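Local coordinates for varicella-zoster virus protease (Human herpesvirus 3, PDB 1VZV), which acts as a serine protease that probably cleaves the assembly protein inside the procapsid, letting the herpesvirus capsid mature, and is active as a dimer, at residues Ser82-Gly86 against Arg97-Leu101; Pro61-Gly65 against Ser152-Phe156; Asp15-Ile21 against Gly136-Gly140. All coordinates share one frame; numbering follows the deposited sequence.

Contact 1. Residues Ser82-Gly86 against Arg97-Leu101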
loop_
_atom_site.group_PDB
_atom_site.type_symbol
_atom_site.label_atom_id
_atom_site.label_comp_id
_atom_site.label_asym_id
_atom_site.label_seq_id
_atom_site.Cartn_x
_atom_site.Cartn_y
_atom_site.Cartn_z
ATOM N N SER A 82 -12.449 0.305 -10.758
ATOM C CA SER A 82 -13.213 -0.098 -11.953
ATOM C C SER A 82 -12.356 -0.137 -13.233
ATOM O O SER A 82 -12.793 -0.674 -14.262
ATOM C CB SER A 82 -14.400 0.858 -12.203
ATOM O OG SER A 82 -15.638 0.330 -11.726
ATOM N N ASN A 83 -11.178 0.483 -13.205
ATOM C CA ASN A 83 -10.355 0.453 -14.389
ATOM C C ASN A 83 -8.944 -0.094 -14.285
ATOM O O ASN A 83 -8.047 0.202 -15.094
ATOM C CB ASN A 83 -10.462 1.757 -15.144
ATOM C CG ASN A 83 -11.825 1.918 -15.776
ATOM O OD1 ASN A 83 -12.804 2.261 -15.084
ATOM N ND2 ASN A 83 -11.928 1.579 -17.071
ATOM N N PHE A 84 -8.726 -0.894 -13.259
ATOM C CA PHE A 84 -7.452 -1.546 -13.176
ATOM C C PHE A 84 -7.742 -2.552 -14.304
ATOM O O PHE A 84 -8.800 -3.206 -14.304
ATOM C CB PHE A 84 -7.306 -2.244 -11.821
ATOM C CG PHE A 84 -5.900 -2.627 -11.500
ATOM C CD1 PHE A 84 -5.360 -3.799 -12.006
ATOM C CD2 PHE A 84 -5.094 -1.783 -10.749
ATOM C CE1 PHE A 84 -4.046 -4.118 -11.777
ATOM C CE2 PHE A 84 -3.779 -2.095 -10.515
ATOM C CZ PHE A 84 -3.249 -3.267 -11.032
ATOM N N PHE A 85 -6.887 -2.583 -15.314
ATOM C CA PHE A 85 -7.061 -3.479 -16.472
ATOM C C PHE A 85 -7.927 -2.752 -17.487
ATOM O O PHE A 85 -9.051 -2.371 -17.177
ATOM C CB PHE A 85 -7.758 -4.816 -16.136
ATOM C CG PHE A 85 -7.018 -5.678 -15.156
ATOM C CD1 PHE A 85 -5.769 -6.186 -15.457
ATOM C CD2 PHE A 85 -7.577 -5.982 -13.923
ATOM C CE1 PHE A 85 -5.093 -6.978 -14.543
ATOM C CE2 PHE A 85 -6.911 -6.772 -13.003
ATOM C CZ PHE A 85 -5.677 -7.270 -13.308
ATOM N N GLY A 86 -7.400 -2.497 -18.680
ATOM C CA GLY A 86 -8.228 -1.821 -19.663
ATOM C C GLY A 86 -9.174 -2.815 -20.315
ATOM O O GLY A 86 -9.452 -3.884 -19.756
ATOM N N ARG A 97 -6.034 -12.388 -14.071
ATOM C CA ARG A 97 -6.232 -11.087 -13.510
ATOM C C ARG A 97 -6.018 -11.180 -12.000
ATOM O O ARG A 97 -5.622 -10.204 -11.371
ATOM C CB ARG A 97 -7.618 -10.580 -13.857
ATOM C CG ARG A 97 -7.745 -10.288 -15.333
ATOM C CD ARG A 97 -8.749 -9.199 -15.613
ATOM N NE ARG A 97 -10.045 -9.750 -15.966
ATOM C CZ ARG A 97 -10.641 -9.548 -17.140
ATOM N NH1 ARG A 97 -10.054 -8.771 -18.052
ATOM N NH2 ARG A 97 -11.834 -10.104 -17.397
ATOM N N ALA A 98 -6.231 -12.359 -11.419
ATOM C CA ALA A 98 -6.014 -12.547 -9.986
ATOM C C ALA A 98 -4.537 -12.554 -9.880
ATOM O O ALA A 98 -3.958 -11.784 -9.145
ATOM C CB ALA A 98 -6.541 -13.895 -9.519
ATOM N N LEU A 99 -3.938 -13.404 -10.697
ATOM C CA LEU A 99 -2.501 -13.566 -10.745
ATOM C C LEU A 99 -1.760 -12.259 -10.954
ATOM O O LEU A 99 -0.710 -12.066 -10.385
ATOM C CB LEU A 99 -2.134 -14.556 -11.845
ATOM C CG LEU A 99 -0.732 -15.152 -11.865
ATOM C CD1 LEU A 99 -0.461 -15.901 -10.598
ATOM C CD2 LEU A 99 -0.650 -16.091 -13.017
ATOM N N TYR A 100 -2.297 -11.366 -11.772
ATOM C CA TYR A 100 -1.670 -10.064 -12.038
ATOM C C TYR A 100 -1.641 -9.174 -10.809
ATOM O O TYR A 100 -0.697 -8.405 -10.630
ATOM C CB TYR A 100 -2.396 -9.316 -13.169
ATOM C CG TYR A 100 -1.832 -7.948 -13.421
ATOM C CD1 TYR A 100 -2.265 -6.854 -12.689
ATOM C CD2 TYR A 100 -0.823 -7.758 -14.347
ATOM C CE1 TYR A 100 -1.704 -5.606 -12.868
ATOM C CE2 TYR A 100 -0.251 -6.514 -14.541
ATOM C CZ TYR A 100 -0.696 -5.438 -13.795
ATOM O OH TYR A 100 -0.133 -4.192 -13.975
ATOM N N LEU A 101 -2.734 -9.208 -10.039
ATOM C CA LEU A 101 -2.903 -8.441 -8.802
ATOM C C LEU A 101 -1.994 -8.951 -7.679
ATOM O O LEU A 101 -1.295 -8.174 -7.039
ATOM C CB LEU A 101 -4.355 -8.531 -8.322
ATOM C CG LEU A 101 -5.428 -7.498 -8.646
ATOM C CD1 LEU A 101 -4.836 -6.111 -8.594
ATOM C CD2 LEU A 101 -6.022 -7.753 -9.973
#
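Tyr-100, whose backbone O takes a hydrogen bond from Asn-104 ND2 further along helix 96-105, sends its ring off that helix to meet Phe-84 and Phe-85. It is a clear example of an aromatic cluster joining a loop to a helix without polar bonds between them. Phe-85 is the centre of the group. Its edge, led by CE1, points toward the Tyr-100 face in an offset edge-to-face pair, the planes inclined by 66° and the centroids 5.1 Å apart. One face of the Phe-85 ring lies under the aliphatic part of Arg-97: CD stands almost above the middle, 3.9 Å from the centroid of Phe-85, in a CH-pi contact. The Arg-97 chain reaches this point with CG anti to the carbonyl carbon (chi1 -69°) and bends at its CG-CD bond, so methylenes rather than the charged end do the touching. The opposite face of Phe-85 is met near its rim by CD1 of Phe-84. Phe-84 in turn receives Leu-101 CD1 over a face, 4.2 Å from its ring centroid. Around the cluster, Phe-77 of helix 70-79 packs on Arg-97 and Leu-101, while Met-200 and Leu-201 of the second subunit lie against Phe-84, Tyr-100 and Leu-101. Because ring edges, ring faces and aliphatic carbons carry most of the contact, its cohesion comes mainly from dispersion and burial, and part of this apolar surface, Phe-84, Tyr-100 and Leu-101, also packs on the second subunit, consistent with a protease active as a dimer.

Contact 2. Residues Pro61-Gly65 against Ser152-Phe156; sequences PFFLG and SIEPF
Phe-62 drives the edge of its ring into the face of Phe-156, a T-shaped pair that joins a strand of the assemblin beta-barrel to the turn between helices 149-152 and 161-173. The planes stand nearly perpendicular, at 86°, with the centroids 4.7 Å apart. CE1 of Phe-62 sits above the middle of the Phe-156 ring, and CZ beside it approaches Phe-156 CD2 to 3.5 Å. On the strand, Phe-62 has CG anti to the backbone N (chi1 -172°), which carries the ring away from the sheet and into the turn. Ile-153 supplies the next contact: its branch methyl CG2 lies in the plane of the Phe-62 ring, 3.5 Å from Phe-62 CE2, so that the ring is met along its rim by a methyl as well as by an aromatic face. Two residues along the strand, Leu-64 extends CD1 toward the same turn and comes near both Ser-152 and Ile-153.

The second shell sets these groups in place. The type I turn from Ile-153 to Phe-156 presents both apolar residues to the strand, and its end is held where Lys-164 NZ bonds to Phe-156 O. Leu-167 of helix 161-173 and Ala-6 of strand 3-8 each pack on both Phe-62 and Ile-153, and Tyr-8 adds a further edge-to-face ring to Phe-62. Ser-152 divides its side chain between two environments: OG hydrogen-bonds to Thr-148 O one helical turn earlier, while its CB packs 4.1 Å from Leu-64 CD1.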
loop_
_atom_site.group_PDB
_atom_site.type_symbol
_atom_site.label_atom_id
_atom_site.label_comp_id
_atom_site.label_asym_id
_atom_site.label_seq_id
_atom_site.Cartn_x
_atom_site.Cartn_y
_atom_site.Cartn_z
ATOM N N PRO A 61 18.070 -22.769 -1.296
ATOM C CA PRO A 61 16.841 -23.555 -1.254
ATOM C C PRO A 61 15.881 -22.964 -2.282
ATOM O O PRO A 61 15.701 -21.738 -2.303
ATOM C CB PRO A 61 16.311 -23.279 0.159
ATOM C CG PRO A 61 17.502 -22.891 0.925
ATOM C CD PRO A 61 18.252 -22.038 -0.037
ATOM N N PHE A 62 15.273 -23.815 -3.116
ATOM C CA PHE A 62 14.299 -23.386 -4.135
ATOM C C PHE A 62 12.984 -24.087 -3.818
ATOM O O PHE A 62 12.970 -25.300 -3.630
ATOM C CB PHE A 62 14.771 -23.761 -5.538
ATOM C CG PHE A 62 13.929 -23.179 -6.629
ATOM C CD1 PHE A 62 14.157 -21.890 -7.087
ATOM C CD2 PHE A 62 12.879 -23.900 -7.176
ATOM C CE1 PHE A 62 13.345 -21.328 -8.071
ATOM C CE2 PHE A 62 12.068 -23.344 -8.155
ATOM C CZ PHE A 62 12.298 -22.059 -8.600
ATOM N N PHE A 63 11.886 -23.343 -3.756
ATOM C CA PHE A 63 10.612 -23.946 -3.400
ATOM C C PHE A 63 9.513 -23.721 -4.374
ATOM O O PHE A 63 9.559 -22.819 -5.187
ATOM C CB PHE A 63 10.126 -23.441 -2.038
ATOM C CG PHE A 63 9.245 -22.189 -2.096
ATOM C CD1 PHE A 63 9.762 -20.955 -2.480
ATOM C CD2 PHE A 63 7.920 -22.244 -1.704
ATOM C CE1 PHE A 63 8.978 -19.818 -2.465
ATOM C CE2 PHE A 63 7.141 -21.107 -1.692
ATOM C CZ PHE A 63 7.670 -19.898 -2.071
ATOM N N LEU A 64 8.465 -24.499 -4.201
ATOM C CA LEU A 64 7.281 -24.410 -5.031
ATOM C C LEU A 64 6.133 -24.516 -4.027
ATOM O O LEU A 64 6.235 -25.222 -3.024
ATOM C CB LEU A 64 7.271 -25.557 -6.052
ATOM C CG LEU A 64 6.131 -25.670 -7.067
ATOM C CD1 LEU A 64 5.947 -24.382 -7.824
ATOM C CD2 LEU A 64 6.456 -26.782 -8.030
ATOM N N GLY A 65 5.076 -23.765 -4.231
ATOM C CA GLY A 65 4.007 -23.858 -3.277
ATOM C C GLY A 65 2.702 -23.630 -3.974
ATOM O O GLY A 65 2.669 -23.223 -5.144
ATOM N N SER A 152 5.616 -21.640 -12.980
ATOM C CA SER A 152 6.078 -20.809 -11.896
ATOM C C SER A 152 7.578 -20.844 -11.938
ATOM O O SER A 152 8.237 -19.825 -11.809
ATOM C CB SER A 152 5.588 -21.418 -10.620
ATOM O OG SER A 152 4.241 -21.789 -10.826
ATOM N N ILE A 153 8.099 -22.025 -12.225
ATOM C CA ILE A 153 9.530 -22.246 -12.291
ATOM C C ILE A 153 10.121 -22.069 -13.668
ATOM O O ILE A 153 11.337 -22.034 -13.815
ATOM C CB ILE A 153 9.900 -23.663 -11.837
ATOM C CG1 ILE A 153 9.279 -24.698 -12.775
ATOM C CG2 ILE A 153 9.447 -23.894 -10.405
ATOM C CD1 ILE A 153 9.721 -26.102 -12.458
ATOM N N GLU A 154 9.284 -21.958 -14.680
ATOM C CA GLU A 154 9.806 -21.812 -16.018
ATOM C C GLU A 154 10.795 -20.661 -16.291
ATOM O O GLU A 154 11.737 -20.849 -17.078
ATOM C CB GLU A 154 8.677 -21.766 -17.011
ATOM C CG GLU A 154 9.191 -21.772 -18.393
ATOM C CD GLU A 154 8.264 -21.088 -19.343
ATOM O OE1 GLU A 154 8.035 -19.868 -19.145
ATOM O OE2 GLU A 154 7.782 -21.764 -20.287
ATOM N N PRO A 155 10.585 -19.455 -15.680
ATOM C CA PRO A 155 11.435 -18.253 -15.834
ATOM C C PRO A 155 12.766 -18.102 -15.102
ATOM O O PRO A 155 13.445 -17.100 -15.312
ATOM C CB PRO A 155 10.494 -17.118 -15.441
ATOM C CG PRO A 155 9.634 -17.739 -14.417
ATOM C CD PRO A 155 9.305 -19.071 -15.042
ATOM N N PHE A 156 13.111 -19.015 -14.201
ATOM C CA PHE A 156 14.390 -18.935 -13.490
ATOM C C PHE A 156 15.466 -19.440 -14.438
ATOM O O PHE A 156 15.693 -20.638 -14.505
ATOM C CB PHE A 156 14.343 -19.809 -12.248
ATOM C CG PHE A 156 13.364 -19.330 -11.227
ATOM C CD1 PHE A 156 13.733 -18.373 -10.294
ATOM C CD2 PHE A 156 12.045 -19.761 -11.254
ATOM C CE1 PHE A 156 12.815 -17.852 -9.427
ATOM C CE2 PHE A 156 11.119 -19.237 -10.380
ATOM C CZ PHE A 156 11.507 -18.279 -9.468
#

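Contact 3. Residues Asp15-Ile21 against Gly136-Gly140; sequences DEGELNI and GRRVG
Beside the catalytic centre, the loop bearing Arg-137 and Arg-138 meets the loop of Asp-15, Leu-19 and Ile-21. Asp-15 and Arg-138 lie side by side and point the same way, Asp-15 CB running along the arginine methylenes. Asp-15 OD2 lies 3.5 Å from Arg-138 NE, a salt bridge of charges alone, since the oxygen stands well out of the guanidinium plane and no N-H aims at it. The same OD2 takes a weak hydrogen bond from Ile-21 N, 3.3 Å away, closing its own loop. An extended chain from CG to NE carries the Arg-138 guanidinium over to Ile-21, whose CG1 rests above one face, 3.5 Å from Arg-138 NH1. In related herpesvirus proteases the paired arginines after the second catalytic histidine belong to the oxyanion-hole loop, and the position here is consistent with that role: the Arg-137 side chain comes within about 4 Å of that of catalytic Ser-110. Arg-137 bends at its CB-CG and CG-CD bonds, and Leu-19 crosses it at roughly a right angle, its CG over one guanidinium face and its CD1 methyl touching NH1 and CZ. At the other end, Val-139 places CG1 3.6 Å from Asp-15 CA.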
loop_
_atom_site.group_PDB
_atom_site.type_symbol
_atom_site.label_atom_id
_atom_site.label_comp_id
_atom_site.label_asym_id
_atom_site.label_seq_id
_atom_site.Cartn_x
_atom_site.Cartn_y
_atom_site.Cartn_z
ATOM N N ASP A 15 22.302 -13.356 1.488
ATOM C CA ASP A 15 21.291 -12.773 2.380
ATOM C C ASP A 15 21.882 -12.058 3.603
ATOM O O ASP A 15 21.187 -11.249 4.219
ATOM C CB ASP A 15 20.290 -13.829 2.830
ATOM C CG ASP A 15 20.933 -14.957 3.623
ATOM O OD1 ASP A 15 22.185 -15.021 3.743
ATOM O OD2 ASP A 15 20.161 -15.812 4.118
ATOM N N GLU A 16 23.140 -12.382 3.952
ATOM C CA GLU A 16 23.896 -11.776 5.073
ATOM C C GLU A 16 23.749 -12.464 6.418
ATOM O O GLU A 16 23.032 -13.454 6.543
ATOM C CB GLU A 16 23.575 -10.276 5.222
ATOM N N GLY A 17 24.462 -11.935 7.412
ATOM C CA GLY A 17 24.429 -12.477 8.767
ATOM C C GLY A 17 23.060 -12.805 9.359
ATOM O O GLY A 17 22.028 -12.326 8.861
ATOM N N GLU A 18 23.069 -13.583 10.450
ATOM C CA GLU A 18 21.848 -14.042 11.129
ATOM C C GLU A 18 20.915 -14.732 10.130
ATOM O O GLU A 18 20.837 -15.963 10.089
ATOM C CB GLU A 18 21.113 -12.889 11.821
ATOM C CG GLU A 18 21.728 -12.451 13.153
ATOM C CD GLU A 18 22.487 -11.126 13.061
ATOM O OE1 GLU A 18 23.532 -11.079 12.333
ATOM O OE2 GLU A 18 22.034 -10.150 13.733
ATOM N N LEU A 19 20.252 -13.919 9.308
ATOM C CA LEU A 19 19.351 -14.373 8.259
ATOM C C LEU A 19 20.002 -15.481 7.458
ATOM O O LEU A 19 19.304 -16.314 6.876
ATOM C CB LEU A 19 19.077 -13.237 7.281
ATOM C CG LEU A 19 18.238 -12.039 7.711
ATOM C CD1 LEU A 19 16.873 -12.532 8.114
ATOM C CD2 LEU A 19 18.905 -11.262 8.841
ATOM N N ASN A 20 21.335 -15.434 7.367
ATOM C CA ASN A 20 22.105 -16.407 6.603
ATOM C C ASN A 20 21.697 -17.865 6.755
ATOM O O ASN A 20 21.567 -18.377 7.863
ATOM C CB ASN A 20 23.610 -16.250 6.849
ATOM C CG ASN A 20 24.383 -15.943 5.548
ATOM O OD1 ASN A 20 24.377 -16.745 4.596
ATOM N ND2 ASN A 20 25.036 -14.776 5.497
ATOM N N ILE A 21 21.449 -18.509 5.617
ATOM C CA ILE A 21 21.070 -19.920 5.554
ATOM C C ILE A 21 22.249 -20.674 4.904
ATOM O O ILE A 21 22.934 -20.144 4.017
ATOM C CB ILE A 21 19.752 -20.086 4.753
ATOM C CG1 ILE A 21 18.584 -19.505 5.562
ATOM C CG2 ILE A 21 19.501 -21.542 4.442
ATOM C CD1 ILE A 21 18.595 -19.942 7.028
ATOM N N GLY A 136 11.462 -8.949 1.045
ATOM C CA GLY A 136 11.944 -9.645 2.217
ATOM C C GLY A 136 13.313 -9.206 2.683
ATOM O O GLY A 136 14.046 -8.497 1.996
ATOM N N ARG A 137 13.654 -9.658 3.875
ATOM C CA ARG A 137 14.937 -9.367 4.493
ATOM C C ARG A 137 16.093 -9.960 3.661
ATOM O O ARG A 137 17.205 -9.410 3.674
ATOM C CB ARG A 137 14.970 -10.020 5.870
ATOM C CG ARG A 137 13.587 -10.331 6.450
ATOM C CD ARG A 137 13.147 -9.225 7.402
ATOM N NE ARG A 137 14.211 -8.958 8.364
ATOM C CZ ARG A 137 14.785 -9.889 9.127
ATOM N NH1 ARG A 137 14.352 -11.156 9.113
ATOM N NH2 ARG A 137 15.768 -9.534 9.944
ATOM N N ARG A 138 15.839 -11.087 2.973
ATOM C CA ARG A 138 16.853 -11.786 2.164
ATOM C C ARG A 138 17.060 -11.313 0.732
ATOM O O ARG A 138 16.159 -10.760 0.118
ATOM C CB ARG A 138 16.651 -13.293 2.256
ATOM C CG ARG A 138 17.068 -13.772 3.632
ATOM C CD ARG A 138 16.672 -15.197 4.030
ATOM N NE ARG A 138 16.978 -15.368 5.456
ATOM C CZ ARG A 138 16.580 -16.372 6.225
ATOM N NH1 ARG A 138 15.854 -17.375 5.737
ATOM N NH2 ARG A 138 16.936 -16.362 7.500
ATOM N N VAL A 139 18.223 -11.624 0.175
ATOM C CA VAL A 139 18.597 -11.135 -1.153
ATOM C C VAL A 139 18.073 -11.668 -2.502
ATOM O O VAL A 139 18.248 -10.990 -3.520
ATOM C CB VAL A 139 20.144 -10.954 -1.247
ATOM C CG1 VAL A 139 20.651 -10.168 -0.045
ATOM C CG2 VAL A 139 20.839 -12.306 -1.354
ATOM N N GLY A 140 17.509 -12.866 -2.570
ATOM C CA GLY A 140 17.006 -13.328 -3.862
ATOM C C GLY A 140 15.546 -13.727 -3.716
ATOM O O GLY A 140 15.000 -14.447 -4.570
#

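How the contacts relate
Burial and chemistry change together across the three contacts. Contact 2 is fully buried, about 9 Å from the chain centre, and relies on apolar packing between a barrel strand and the turn that leads to helix 161-173. Contact 1 is equally apolar but lies at the surface, where the second subunit continues the packing. Contact 3 is partly buried and differs in kind: charged groups and arginine faces join two loops near the catalytic residues. Contacts 2 and 3 adjoin, Pro-61 CG lying 4.3 Å from Ile-21 CG2, whereas contacts 1 and 3 occupy opposite sides of the chain's centre, about 32 Å apart between their own centres, so this patch of the dimer surface lies far from the loop beside the active site.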